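Local coordinates for protein malate dehydrogenase (Porphyromonas gingivalis, PDB 3FI9) that probably catalyses the NAD-dependent interconversion of malate and oxaloacetate, at residues 247-250 against 254-257; 7-12 against 118-123. One frame throughout, in Å; residues are numbered along the deposited sequence.

Contact 1 is partly buried and local, joining the last turns of helix 238-251 to the loop before strand 261-267 by apolar packing, backbone bonding and waters, with a long, face-on ion pair on its outer side. Contact 2 lies at the surface, where a single ion pair reaches between the entries to strands 10-14 and 121-124. The two illustrate how a helix end is fastened to its following loop by many small contacts, whereas strands separated by a third meet through long side chains alone. Contact 1 belongs to the C-terminal alpha/beta part and contact 2 to the NAD-binding part, yet they touch: Ile248 of contact 1 packs on Ile123 of contact 2, helix against sheet.

Contact 1 (247-250 against 254-257); sequences MIRA and GEAF
Apolar packing between Met247 and Phe257 forms the buried side of this contact. Met247 CG, anti to the carbonyl carbon (chi1 -54°), sits 3.6 Å from the centroid of the Phe257 ring, 12° off its normal, a CH-pi contact over the middle of the face. Met247 SD makes a more oblique Met-aromatic approach at 4.8 Å from the Phe257 centroid. Next to them Ala250 CB meets Phe257 CB, and Trp259 meets the Phe257 ring edge-to-face.

Backbone bonding marks the chain's turn out of the helix. Gly254 N donates to Arg249 O at 2.9 Å, and the CA of Ala250 makes a CA-H...O contact with Glu255 O. The chain thus folds back over the last turns of helix 238-251 in the alpha/beta C-terminal domain of the malate dehydrogenase fold, before entering strand 261-267. Met247 also reaches Ile123 of the Rossmann-type sheet and lies about 6 Å, side chain to side chain, from Ile125, a predicted NAD-binding residue.

Charge and water occupy the outer side. Arg249 and Glu255 run alongside each other, their end planes nearly parallel (17°), with Glu255 OE1 over one guanidinium face, displaced toward its rim and 3.6 Å from Arg249 NH2. This long salt bridge is electrostatic, since no N-H points at the oxygen. One water, in the guanidinium plane, accepts from Arg249 NE and donates to Glu255 O; another joins Ala250 O to Gly254 O.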
ATOM      1  N   MET A 247       6.175  12.520   3.200  1.00 13.00           N
ATOM      2  CA  MET A 247       6.224  13.970   3.570  1.00 13.62           C
ATOM      3  C   MET A 247       5.598  14.244   4.950  1.00 14.32           C
ATOM      4  O   MET A 247       6.219  14.973   5.771  1.00 14.73           O
ATOM      5  CB  MET A 247       5.552  14.883   2.514  1.00 13.42           C
ATOM      6  CG  MET A 247       6.114  14.687   1.079  1.00 13.59           C
ATOM      7  SD  MET A 247       5.191  15.650  -0.135  1.00  6.06           S
ATOM      8  CE  MET A 247       5.357  17.299   0.460  1.00  9.48           C
ATOM      9  N   ILE A 248       4.380  13.750   5.194  1.00 14.13           N
ATOM     10  CA  ILE A 248       3.730  14.034   6.492  1.00 15.96           C
ATOM     11  C   ILE A 248       4.510  13.352   7.659  1.00 16.65           C
ATOM     12  O   ILE A 248       4.636  13.887   8.769  1.00 17.63           O
ATOM     13  CB  ILE A 248       2.219  13.657   6.505  1.00 16.47           C
ATOM     14  CG1 ILE A 248       1.485  14.533   7.532  1.00 16.21           C
ATOM     15  CG2 ILE A 248       1.981  12.116   6.754  1.00 13.65           C
ATOM     16  CD1 ILE A 248       1.423  16.021   7.142  1.00 17.58           C
ATOM     17  N   ARG A 249       5.076  12.187   7.403  1.00 17.57           N
ATOM     18  CA  ARG A 249       5.980  11.616   8.407  1.00 18.37           C
ATOM     19  C   ARG A 249       7.116  12.579   8.821  1.00 19.24           C
ATOM     20  O   ARG A 249       7.414  12.715  10.008  1.00 19.59           O
ATOM     21  CB  ARG A 249       6.559  10.288   7.966  1.00 17.65           C
ATOM     22  CG  ARG A 249       7.629   9.787   8.952  1.00 19.54           C
ATOM     23  CD  ARG A 249       7.975   8.359   8.649  1.00 19.04           C
ATOM     24  NE  ARG A 249       8.726   8.232   7.407  1.00 21.41           N
ATOM     25  CZ  ARG A 249       9.113   7.052   6.907  1.00 26.12           C
ATOM     26  NH1 ARG A 249       8.852   5.927   7.572  1.00 23.50           N
ATOM     27  NH2 ARG A 249       9.798   6.991   5.776  1.00 22.29           N
ATOM     28  N   ALA A 250       7.743  13.252   7.856  1.00 18.75           N
ATOM     29  CA  ALA A 250       8.801  14.223   8.147  1.00 19.15           C
ATOM     30  C   ALA A 250       8.268  15.387   8.966  1.00 18.59           C
ATOM     31  O   ALA A 250       8.899  15.833   9.914  1.00 19.43           O
ATOM     32  CB  ALA A 250       9.416  14.745   6.816  1.00 19.00           C
ATOM     33  N   GLY A 254       9.401  12.573  12.158  1.00 24.97           N
ATOM     34  CA  GLY A 254      10.036  11.346  11.742  1.00 24.44           C
ATOM     35  C   GLY A 254      11.211  11.585  10.820  1.00 25.25           C
ATOM     36  O   GLY A 254      11.792  12.684  10.767  1.00 25.12           O
ATOM     37  N   GLU A 255      11.558  10.527  10.112  1.00 25.32           N
ATOM     38  CA  GLU A 255      12.622  10.508   9.131  1.00 26.49           C
ATOM     39  C   GLU A 255      12.454  11.672   8.125  1.00 25.84           C
ATOM     40  O   GLU A 255      11.353  11.979   7.711  1.00 22.96           O
ATOM     41  CB  GLU A 255      12.526   9.147   8.442  1.00 27.86           C
ATOM     42  CG  GLU A 255      13.592   8.824   7.412  1.00 33.22           C
ATOM     43  CD  GLU A 255      13.547   7.359   7.027  1.00 40.31           C
ATOM     44  OE1 GLU A 255      12.824   6.588   7.713  1.00 43.04           O
ATOM     45  OE2 GLU A 255      14.245   6.974   6.060  1.00 44.46           O
ATOM     46  N   ALA A 256      13.544  12.344   7.776  1.00 25.75           N
ATOM     47  CA  ALA A 256      13.476  13.465   6.850  1.00 26.09           C
ATOM     48  C   ALA A 256      13.070  13.022   5.456  1.00 25.79           C
ATOM     49  O   ALA A 256      13.261  11.855   5.028  1.00 25.48           O
ATOM     50  CB  ALA A 256      14.829  14.246   6.793  1.00 27.74           C
ATOM     51  N   PHE A 257      12.485  13.959   4.744  1.00 26.00           N
ATOM     52  CA  PHE A 257      12.015  13.677   3.405  1.00 24.85           C
ATOM     53  C   PHE A 257      13.037  14.205   2.362  1.00 25.08           C
ATOM     54  O   PHE A 257      13.397  15.371   2.382  1.00 25.48           O
ATOM     55  CB  PHE A 257      10.621  14.294   3.252  1.00 24.39           C
ATOM     56  CG  PHE A 257      10.062  14.113   1.908  1.00 21.06           C
ATOM     57  CD1 PHE A 257       9.644  12.860   1.482  1.00 19.46           C
ATOM     58  CD2 PHE A 257       9.988  15.193   1.040  1.00 19.94           C
ATOM     59  CE1 PHE A 257       9.148  12.696   0.186  1.00 18.92           C
ATOM     60  CE2 PHE A 257       9.472  15.030  -0.228  1.00 15.59           C
ATOM     61  CZ  PHE A 257       9.075  13.788  -0.654  1.00 15.42           C
TER
HETATM   62  O   HOH W   1       9.736  10.682   6.050  1.00 18.34           O
HETATM   63  O   HOH W   2      11.417   4.017   6.706  1.00 36.30           O
HETATM   64  O   HOH W   3      11.561  15.159  10.688  1.00 23.76           O

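Contact 2 (7-12 against 118-123); sequences TEEKLT and DCKHVI
Glu9 and Lys120 meet at the edge of a Rossmann-type NAD-binding domain, near the start of two parallel strands of its sheet. Strand 77-82 lies between strands 10-14 and 121-124, which explains why the backbones stay well apart: even the nearest CA atoms, those of Glu9 and Lys120, are 9.9 Å from each other.

The well-packed part lies in the strands and is built through their neighbours. Leu11 rests on Tyr79 of the intervening strand and on Leu37 of strand 37-40, the neighbour on its other side, while Cys119 lies against Ile80. His121 is buried as well, touching Ala251 of helix 238-251 while its NE2 is hydrogen-bonded to Thr148 OG1.

Toward solvent the contact thins to one pair of side chains. Glu9 reaches out from a loop shaped by an ST turn, in which its N donates almost straight (174°) to Thr7 OG1 at 3.2 Å; its carbonyl oxygen is held by Thr34 OG1. Lys120 is exposed, and its chain departs from the extended form at chi3 (130°) and chi4 (93°), swinging the ammonium round to the carboxylate. The two side chains cross at about a right angle, and CD and CE of Lys120 each come to 3.5 Å from Glu9 OE2. The resulting salt bridge is one-sided: Lys120 NZ donates to the syn lone pair of Glu9 OE2 at 3.2 Å, while Glu9 OE1 stays 3.9 Å from that NZ.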
ATOM      1  N   THR A   7       3.707   9.763  17.050  1.00 19.98           N
ATOM      2  CA  THR A   7       3.038  10.733  17.862  1.00 21.01           C
ATOM      3  C   THR A   7       1.670  10.171  18.235  1.00 21.60           C
ATOM      4  O   THR A   7       1.252   9.162  17.665  1.00 21.88           O
ATOM      5  CB  THR A   7       2.923  12.100  17.103  1.00 22.37           C
ATOM      6  OG1 THR A   7       2.287  13.059  17.936  1.00 23.70           O
ATOM      7  CG2 THR A   7       2.083  11.972  15.818  1.00 19.67           C
ATOM      8  N   GLU A   8       0.980  10.793  19.190  1.00 20.27           N
ATOM      9  CA  GLU A   8      -0.428  10.464  19.437  1.00 20.96           C
ATOM     10  C   GLU A   8      -1.382  11.463  18.756  1.00 19.96           C
ATOM     11  O   GLU A   8      -2.604  11.299  18.765  1.00 19.51           O
ATOM     12  CB  GLU A   8      -0.716  10.437  20.963  1.00 22.09           C
ATOM     13  CG  GLU A   8       0.170   9.489  21.754  1.00 24.58           C
ATOM     14  CD  GLU A   8      -0.094   8.037  21.425  1.00 25.70           C
ATOM     15  OE1 GLU A   8      -1.240   7.606  21.606  1.00 26.74           O
ATOM     16  OE2 GLU A   8       0.850   7.328  21.021  1.00 27.23           O
ATOM     17  N   GLU A   9      -0.842  12.529  18.176  1.00 19.49           N
ATOM     18  CA  GLU A   9      -1.716  13.535  17.561  1.00 19.74           C
ATOM     19  C   GLU A   9      -2.469  12.990  16.332  1.00 19.66           C
ATOM     20  O   GLU A   9      -1.994  12.081  15.679  1.00 19.63           O
ATOM     21  CB  GLU A   9      -0.927  14.827  17.281  1.00 20.45           C
ATOM     22  CG  GLU A   9      -0.363  15.337  18.629  1.00 24.43           C
ATOM     23  CD  GLU A   9       0.108  16.762  18.646  1.00 31.44           C
ATOM     24  OE1 GLU A   9      -0.404  17.547  19.489  1.00 36.14           O
ATOM     25  OE2 GLU A   9       1.014  17.096  17.870  1.00 33.31           O
ATOM     26  N   LYS A  10      -3.633  13.559  16.042  1.00 18.02           N
ATOM     27  CA  LYS A  10      -4.528  13.049  14.991  1.00 17.64           C
ATOM     28  C   LYS A  10      -4.028  13.459  13.605  1.00 18.57           C
ATOM     29  O   LYS A  10      -3.638  14.625  13.371  1.00 18.44           O
ATOM     30  CB  LYS A  10      -5.961  13.496  15.269  1.00 16.52           C
ATOM     31  CG  LYS A  10      -6.973  13.317  14.143  1.00 19.46           C
ATOM     32  CD  LYS A  10      -8.404  13.510  14.688  1.00 19.86           C
ATOM     33  CE  LYS A  10      -9.420  13.534  13.561  1.00 23.63           C
ATOM     34  NZ  LYS A  10     -10.793  13.786  14.040  1.00 22.12           N
ATOM     35  N   LEU A  11      -3.970  12.448  12.737  1.00 17.58           N
ATOM     36  CA  LEU A  11      -3.721  12.609  11.327  1.00 17.95           C
ATOM     37  C   LEU A  11      -5.018  12.316  10.572  1.00 17.27           C
ATOM     38  O   LEU A  11      -5.638  11.223  10.676  1.00 17.01           O
ATOM     39  CB  LEU A  11      -2.572  11.675  10.859  1.00 17.36           C
ATOM     40  CG  LEU A  11      -2.439  11.406   9.334  1.00 18.88           C
ATOM     41  CD1 LEU A  11      -2.269  12.721   8.532  1.00 16.60           C
ATOM     42  CD2 LEU A  11      -1.236  10.439   9.023  1.00 13.86           C
ATOM     43  N   THR A  12      -5.443  13.307   9.807  1.00 16.75           N
ATOM     44  CA  THR A  12      -6.598  13.133   8.952  1.00 15.66           C
ATOM     45  C   THR A  12      -6.281  13.101   7.455  1.00 16.18           C
ATOM     46  O   THR A  12      -5.691  14.037   6.883  1.00 16.30           O
ATOM     47  CB  THR A  12      -7.603  14.235   9.217  1.00 16.73           C
ATOM     48  OG1 THR A  12      -8.066  14.106  10.566  1.00 16.59           O
ATOM     49  CG2 THR A  12      -8.790  14.138   8.249  1.00 15.97           C
ATOM     50  N   ASP A 118      -5.223  25.432  14.891  1.00 24.75           N
ATOM     51  CA  ASP A 118      -3.949  24.981  15.515  1.00 25.04           C
ATOM     52  C   ASP A 118      -3.257  23.773  14.847  1.00 24.61           C
ATOM     53  O   ASP A 118      -2.279  23.232  15.389  1.00 23.93           O
ATOM     54  CB  ASP A 118      -4.163  24.626  16.998  1.00 26.10           C
ATOM     55  CG  ASP A 118      -5.273  23.572  17.189  1.00 29.68           C
ATOM     56  OD1 ASP A 118      -6.173  23.478  16.319  1.00 30.74           O
ATOM     57  OD2 ASP A 118      -5.279  22.853  18.218  1.00 32.04           O
ATOM     58  N   CYS A 119      -3.749  23.364  13.679  1.00 23.93           N
ATOM     59  CA  CYS A 119      -3.104  22.319  12.853  1.00 24.22           C
ATOM     60  C   CYS A 119      -1.619  22.611  12.711  1.00 23.21           C
ATOM     61  O   CYS A 119      -1.240  23.774  12.602  1.00 24.47           O
ATOM     62  CB  CYS A 119      -3.756  22.317  11.445  1.00 24.93           C
ATOM     63  SG  CYS A 119      -3.557  20.730  10.510  1.00 33.33           S
ATOM     64  N   LYS A 120      -0.770  21.582  12.695  1.00 20.27           N
ATOM     65  CA  LYS A 120       0.665  21.789  12.583  1.00 20.67           C
ATOM     66  C   LYS A 120       1.120  21.814  11.100  1.00 20.44           C
ATOM     67  O   LYS A 120       1.946  22.617  10.714  1.00 21.26           O
ATOM     68  CB  LYS A 120       1.433  20.707  13.360  1.00 20.88           C
ATOM     69  CG  LYS A 120       1.386  20.880  14.931  1.00 24.58           C
ATOM     70  CD  LYS A 120       1.826  19.596  15.626  1.00 28.15           C
ATOM     71  CE  LYS A 120       2.869  19.818  16.687  1.00 34.92           C
ATOM     72  NZ  LYS A 120       2.268  19.986  18.018  1.00 34.91           N
ATOM     73  N   HIS A 121       0.613  20.893  10.300  1.00 17.55           N
ATOM     74  CA  HIS A 121       1.023  20.819   8.884  1.00 16.99           C
ATOM     75  C   HIS A 121      -0.036  20.277   7.968  1.00 15.70           C
ATOM     76  O   HIS A 121      -0.775  19.369   8.331  1.00 15.12           O
ATOM     77  CB  HIS A 121       2.287  19.940   8.731  1.00 15.80           C
ATOM     78  CG  HIS A 121       3.066  20.249   7.494  1.00 17.45           C
ATOM     79  ND1 HIS A 121       4.005  21.257   7.460  1.00 14.16           N
ATOM     80  CD2 HIS A 121       3.021  19.720   6.239  1.00 19.19           C
ATOM     81  CE1 HIS A 121       4.505  21.343   6.236  1.00 18.59           C
ATOM     82  NE2 HIS A 121       3.911  20.437   5.472  1.00 17.29           N
ATOM     83  N   VAL A 122      -0.071  20.780   6.732  1.00 15.22           N
ATOM     84  CA  VAL A 122      -1.083  20.368   5.808  1.00 15.91           C
ATOM     85  C   VAL A 122      -0.392  20.156   4.469  1.00 15.48           C
ATOM     86  O   VAL A 122       0.415  20.990   4.068  1.00 14.56           O
ATOM     87  CB  VAL A 122      -2.150  21.494   5.584  1.00 16.54           C
ATOM     88  CG1 VAL A 122      -3.169  21.028   4.552  1.00 16.70           C
ATOM     89  CG2 VAL A 122      -2.813  21.832   6.895  1.00 16.60           C
ATOM     90  N   ILE A 123      -0.730  19.052   3.815  1.00 15.58           N
ATOM     91  CA  ILE A 123      -0.202  18.708   2.479  1.00 15.36           C
ATOM     92  C   ILE A 123      -1.327  18.539   1.482  1.00 15.32           C
ATOM     93  O   ILE A 123      -2.283  17.750   1.689  1.00 15.02           O
ATOM     94  CB  ILE A 123       0.677  17.416   2.536  1.00 15.02           C
ATOM     95  CG1 ILE A 123       1.756  17.549   3.656  1.00 14.48           C
ATOM     96  CG2 ILE A 123       1.251  17.113   1.117  1.00 14.91           C
ATOM     97  CD1 ILE A 123       2.690  16.311   3.808  1.00 18.43           C
TER